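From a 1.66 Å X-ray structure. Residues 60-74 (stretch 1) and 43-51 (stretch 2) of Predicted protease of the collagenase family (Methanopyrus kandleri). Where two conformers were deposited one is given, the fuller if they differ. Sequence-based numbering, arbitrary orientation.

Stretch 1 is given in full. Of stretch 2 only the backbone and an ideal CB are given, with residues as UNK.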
# COMPACT_ATOMS: atom_id res chain seq x y z
N TYR A 60 -4.52 -18.23 -10.62
CA TYR A 60 -3.59 -17.45 -11.42
C TYR A 60 -2.95 -18.39 -12.43
O TYR A 60 -2.49 -19.47 -12.05
CB TYR A 60 -2.51 -16.80 -10.54
CG TYR A 60 -3.03 -15.80 -9.56
CD1 TYR A 60 -3.61 -16.22 -8.36
CD2 TYR A 60 -2.94 -14.44 -9.82
CE1 TYR A 60 -4.09 -15.30 -7.44
CE2 TYR A 60 -3.44 -13.50 -8.91
CZ TYR A 60 -4.01 -13.94 -7.73
OH TYR A 60 -4.50 -13.05 -6.80
N PRO A 61 -2.93 -18.03 -13.71
CA PRO A 61 -2.44 -18.97 -14.72
C PRO A 61 -0.93 -19.06 -14.71
O PRO A 61 -0.24 -18.06 -14.49
CB PRO A 61 -2.93 -18.37 -16.04
CG PRO A 61 -3.08 -16.93 -15.76
CD PRO A 61 -3.49 -16.82 -14.31
N GLU A 62 -0.42 -20.27 -14.96
CA GLU A 62 1.00 -20.48 -15.17
C GLU A 62 1.41 -19.92 -16.53
O GLU A 62 0.58 -19.66 -17.39
CB GLU A 62 1.35 -21.97 -15.12
CG GLU A 62 0.77 -22.69 -13.92
CD GLU A 62 1.80 -23.32 -13.04
OE1 GLU A 62 2.84 -23.79 -13.57
OE2 GLU A 62 1.58 -23.36 -11.81
N THR A 63 2.72 -19.76 -16.71
CA THR A 63 3.19 -19.10 -17.92
C THR A 63 2.74 -19.83 -19.18
O THR A 63 2.34 -19.19 -20.16
CB THR A 63 4.70 -18.94 -17.86
OG1 THR A 63 4.99 -18.13 -16.72
CG2 THR A 63 5.22 -18.26 -19.11
N TYR A 64 2.75 -21.17 -19.18
CA TYR A 64 2.35 -21.86 -20.41
C TYR A 64 0.87 -21.63 -20.70
O TYR A 64 0.47 -21.59 -21.87
CB TYR A 64 2.66 -23.36 -20.34
CG TYR A 64 1.65 -24.16 -19.56
CD1 TYR A 64 0.52 -24.68 -20.18
CD2 TYR A 64 1.81 -24.37 -18.20
CE1 TYR A 64 -0.42 -25.40 -19.47
CE2 TYR A 64 0.87 -25.10 -17.47
CZ TYR A 64 -0.24 -25.60 -18.12
OH TYR A 64 -1.18 -26.32 -17.41
N GLU A 65 0.06 -21.43 -19.66
CA GLU A 65 -1.35 -21.13 -19.87
C GLU A 65 -1.55 -19.74 -20.43
O GLU A 65 -2.41 -19.54 -21.30
CB GLU A 65 -2.12 -21.22 -18.56
CG GLU A 65 -2.15 -22.54 -17.90
CD GLU A 65 -2.96 -22.46 -16.62
OE1 GLU A 65 -4.21 -22.44 -16.72
OE2 GLU A 65 -2.35 -22.35 -15.53
N VAL A 66 -0.82 -18.76 -19.91
CA VAL A 66 -0.90 -17.40 -20.42
C VAL A 66 -0.67 -17.39 -21.93
O VAL A 66 -1.41 -16.74 -22.68
CB VAL A 66 0.12 -16.51 -19.69
CG1 VAL A 66 0.22 -15.13 -20.35
CG2 VAL A 66 -0.27 -16.39 -18.24
N GLU A 67 0.34 -18.12 -22.40
CA GLU A 67 0.68 -18.07 -23.81
C GLU A 67 -0.42 -18.69 -24.66
O GLU A 67 -0.76 -18.17 -25.73
CB GLU A 67 2.04 -18.73 -24.02
CG GLU A 67 3.12 -17.89 -23.32
CD GLU A 67 4.53 -18.48 -23.37
OE1 GLU A 67 4.70 -19.63 -23.85
OE2 GLU A 67 5.46 -17.78 -22.91
N ASP A 68 -1.02 -19.77 -24.17
CA ASP A 68 -2.17 -20.38 -24.84
C ASP A 68 -3.37 -19.43 -24.87
O ASP A 68 -4.03 -19.29 -25.91
CB ASP A 68 -2.51 -21.69 -24.13
CG ASP A 68 -3.55 -22.49 -24.85
OD1 ASP A 68 -3.51 -22.56 -26.10
OD2 ASP A 68 -4.42 -23.06 -24.16
N ILE A 69 -3.66 -18.78 -23.75
CA ILE A 69 -4.78 -17.83 -23.69
C ILE A 69 -4.60 -16.73 -24.72
O ILE A 69 -5.55 -16.33 -25.41
CB ILE A 69 -4.90 -17.25 -22.28
CG1 ILE A 69 -5.42 -18.30 -21.30
CG2 ILE A 69 -5.83 -16.00 -22.28
CD1 ILE A 69 -5.14 -17.93 -19.84
N VAL A 70 -3.39 -16.17 -24.79
CA VAL A 70 -3.16 -15.02 -25.65
C VAL A 70 -3.29 -15.41 -27.12
O VAL A 70 -3.89 -14.68 -27.92
CB VAL A 70 -1.79 -14.38 -25.34
CG1 VAL A 70 -1.48 -13.28 -26.32
CG2 VAL A 70 -1.79 -13.82 -23.91
N ASP A 71 -2.75 -16.57 -27.50
CA ASP A 71 -2.88 -17.04 -28.88
C ASP A 71 -4.33 -17.16 -29.29
O ASP A 71 -4.74 -16.64 -30.34
CB ASP A 71 -2.20 -18.40 -29.05
CG ASP A 71 -0.70 -18.32 -28.94
OD1 ASP A 71 -0.16 -17.19 -29.03
OD2 ASP A 71 -0.07 -19.38 -28.78
N VAL A 72 -5.12 -17.88 -28.51
CA VAL A 72 -6.51 -18.13 -28.89
C VAL A 72 -7.30 -16.83 -28.88
O VAL A 72 -8.15 -16.60 -29.75
CB VAL A 72 -7.13 -19.19 -27.96
CG1 VAL A 72 -8.61 -19.38 -28.25
CG2 VAL A 72 -6.40 -20.50 -28.11
N ALA A 73 -7.04 -15.94 -27.92
CA ALA A 73 -7.75 -14.66 -27.87
C ALA A 73 -7.49 -13.84 -29.13
O ALA A 73 -8.41 -13.21 -29.68
CB ALA A 73 -7.34 -13.88 -26.63
N LYS A 74 -6.25 -13.80 -29.61
CA LYS A 74 -5.96 -13.08 -30.84
C LYS A 74 -6.65 -13.72 -32.03
O LYS A 74 -7.16 -13.02 -32.91
CB LYS A 74 -4.46 -13.01 -31.06
CG LYS A 74 -3.75 -12.07 -30.13
CD LYS A 74 -2.25 -12.26 -30.25
CE LYS A 74 -1.47 -11.30 -29.38
NZ LYS A 74 -1.16 -10.05 -30.11
N UNK A 43 -11.75 -6.84 -25.48
CA UNK A 43 -10.47 -7.43 -25.13
C UNK A 43 -10.55 -8.24 -23.85
O UNK A 43 -11.57 -8.25 -23.15
CB UNK A 43 -9.41 -6.34 -24.99
N UNK A 44 -9.46 -8.93 -23.57
CA UNK A 44 -9.30 -9.66 -22.33
C UNK A 44 -8.07 -9.14 -21.59
O UNK A 44 -7.14 -8.59 -22.18
CB UNK A 44 -9.18 -11.16 -22.60
N UNK A 45 -8.11 -9.32 -20.27
CA UNK A 45 -7.03 -8.97 -19.35
C UNK A 45 -6.56 -10.27 -18.72
O UNK A 45 -7.36 -10.97 -18.10
CB UNK A 45 -7.48 -7.96 -18.29
N UNK A 46 -5.29 -10.60 -18.91
CA UNK A 46 -4.76 -11.89 -18.49
C UNK A 46 -3.64 -11.67 -17.48
O UNK A 46 -2.69 -10.92 -17.75
CB UNK A 46 -4.26 -12.69 -19.69
N UNK A 47 -3.72 -12.27 -16.29
CA UNK A 47 -2.65 -12.11 -15.29
C UNK A 47 -1.37 -12.75 -15.78
O UNK A 47 -1.37 -13.93 -16.16
CB UNK A 47 -3.06 -12.72 -13.95
N UNK A 48 -0.27 -12.01 -15.69
CA UNK A 48 1.04 -12.58 -15.99
C UNK A 48 1.67 -12.87 -14.63
O UNK A 48 2.53 -12.13 -14.13
CB UNK A 48 1.90 -11.65 -16.84
N UNK A 49 1.23 -13.98 -14.05
CA UNK A 49 1.40 -14.28 -12.64
C UNK A 49 2.83 -14.12 -12.16
O UNK A 49 3.08 -13.48 -11.13
CB UNK A 49 0.92 -15.71 -12.36
N UNK A 50 3.78 -14.75 -12.85
CA UNK A 50 5.13 -14.82 -12.34
C UNK A 50 5.84 -13.47 -12.36
O UNK A 50 6.92 -13.36 -11.79
CB UNK A 50 5.93 -15.84 -13.15
N UNK A 51 5.24 -12.43 -12.92
CA UNK A 51 5.79 -11.09 -12.87
C UNK A 51 5.14 -10.19 -11.83
O UNK A 51 5.56 -9.03 -11.70
CB UNK A 51 5.66 -10.44 -14.25

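Stretch 2 begins as a strand, 43–47, running nearly antiparallel to helix 63–74 (167° between their directions, 9.3 Å at closest approach), and ends in a 3-10 segment, 49–51.

At position 43 the ideal CB has nothing of stretch 1 within 5.5 Å, and phi/psi of -168/172 is extended, so the helix sets no requirement. The residue is Gly 43.

Position 44 points toward the helix, but its ideal CB stops 5.2 Å from Ala 73 CB. A small side chain would leave a gap, whereas a long aliphatic one could reach the apolar surface of Ala 73 and Ile 69. Ile 44 does so: its CD1 lies 3.6 Å from Ala 73 CB and 3.7 Å from Ile 69 CG2.

Position 45, on the alternate side of the strand, is out of reach of the helix. The extended backbone suits a beta-branched residue, among others; it is Val 45.

Position 46 again points toward the helix, its ideal CB 4.5 Å from Ile 69 CG2 and near Val 66 and Val 70. Only methyl groups are on offer, and with so little distance to cover a short branched side chain fits well. Val 46 (chi1 p) puts CG1 4.1 Å from Val 70 CG2, and CG2 4.1 Å from Ile 69 CG2.

At position 47, phi of -66° permits proline, and the ideal CB is 4.1 Å from Pro 61 CD. A compact apolar group suits; Pro 47 brings CG to 3.9 Å from Pro 61 CD.

Position 48 points away, though Val 66 CG1 is 5.2 Å from the ideal CB. A branched aliphatic could still touch it, and Val 48 does, CG1 to Val 66 CG1 at 4.1 Å.

Position 49 faces a backbone acceptor that the hydrogen bonds within stretch 1 leave unused: its ideal CB is 3.4 Å from Pro 61 O. A short donor is wanted, so serine or threonine would serve. The hydroxyl of Thr 49 donates from OG1 to Pro 61 O at 2.7 Å, while its methyl CG2 lies obliquely by the Tyr 60 ring.

At position 50 the ideal CB is 4.3 Å from Thr 63 OG1, a hydroxyl able to donate; a flexible acceptor such as Glu or Gln is plausible. Glu 50 accepts a very short bond, Thr 63 OG1 to Glu 50 OE2, 2.5 Å.

Position 51 points sideways into space that stretch 1 leaves empty, so many types would do. His 51 makes no contact with stretch 1.

Stretch 2 (43-51) GIVVPVTEH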
# COMPACT_ATOMS: atom_id res chain seq x y z
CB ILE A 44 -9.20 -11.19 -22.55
CG1 ILE A 44 -8.04 -11.50 -23.50
CG2 ILE A 44 -10.53 -11.72 -23.10
CD1 ILE A 44 -7.37 -12.81 -23.24
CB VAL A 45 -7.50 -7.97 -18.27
CG1 VAL A 45 -6.41 -7.68 -17.25
CG2 VAL A 45 -7.98 -6.71 -18.92
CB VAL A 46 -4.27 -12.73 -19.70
CG1 VAL A 46 -3.21 -12.01 -20.48
CG2 VAL A 46 -3.77 -14.07 -19.26
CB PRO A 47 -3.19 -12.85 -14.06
CG PRO A 47 -4.60 -13.04 -14.31
CD PRO A 47 -4.80 -13.12 -15.78
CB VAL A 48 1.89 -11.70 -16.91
CG1 VAL A 48 1.32 -11.78 -18.34
CG2 VAL A 48 1.97 -10.26 -16.44
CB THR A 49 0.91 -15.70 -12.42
OG1 THR A 49 -0.41 -15.79 -12.98
CG2 THR A 49 0.90 -16.03 -10.95
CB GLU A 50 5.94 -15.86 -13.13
CG GLU A 50 6.31 -15.46 -14.55
CD GLU A 50 7.43 -16.32 -15.14
OE1 GLU A 50 8.59 -16.21 -14.71
OE2 GLU A 50 7.15 -17.10 -16.06
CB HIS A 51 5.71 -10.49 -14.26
CG HIS A 51 6.56 -11.24 -15.23
ND1 HIS A 51 6.07 -11.84 -16.37
CD2 HIS A 51 7.88 -11.55 -15.18
CE1 HIS A 51 7.05 -12.45 -17.00
NE2 HIS A 51 8.16 -12.29 -16.30
O HOH W 1 2.85 -16.58 -15.20
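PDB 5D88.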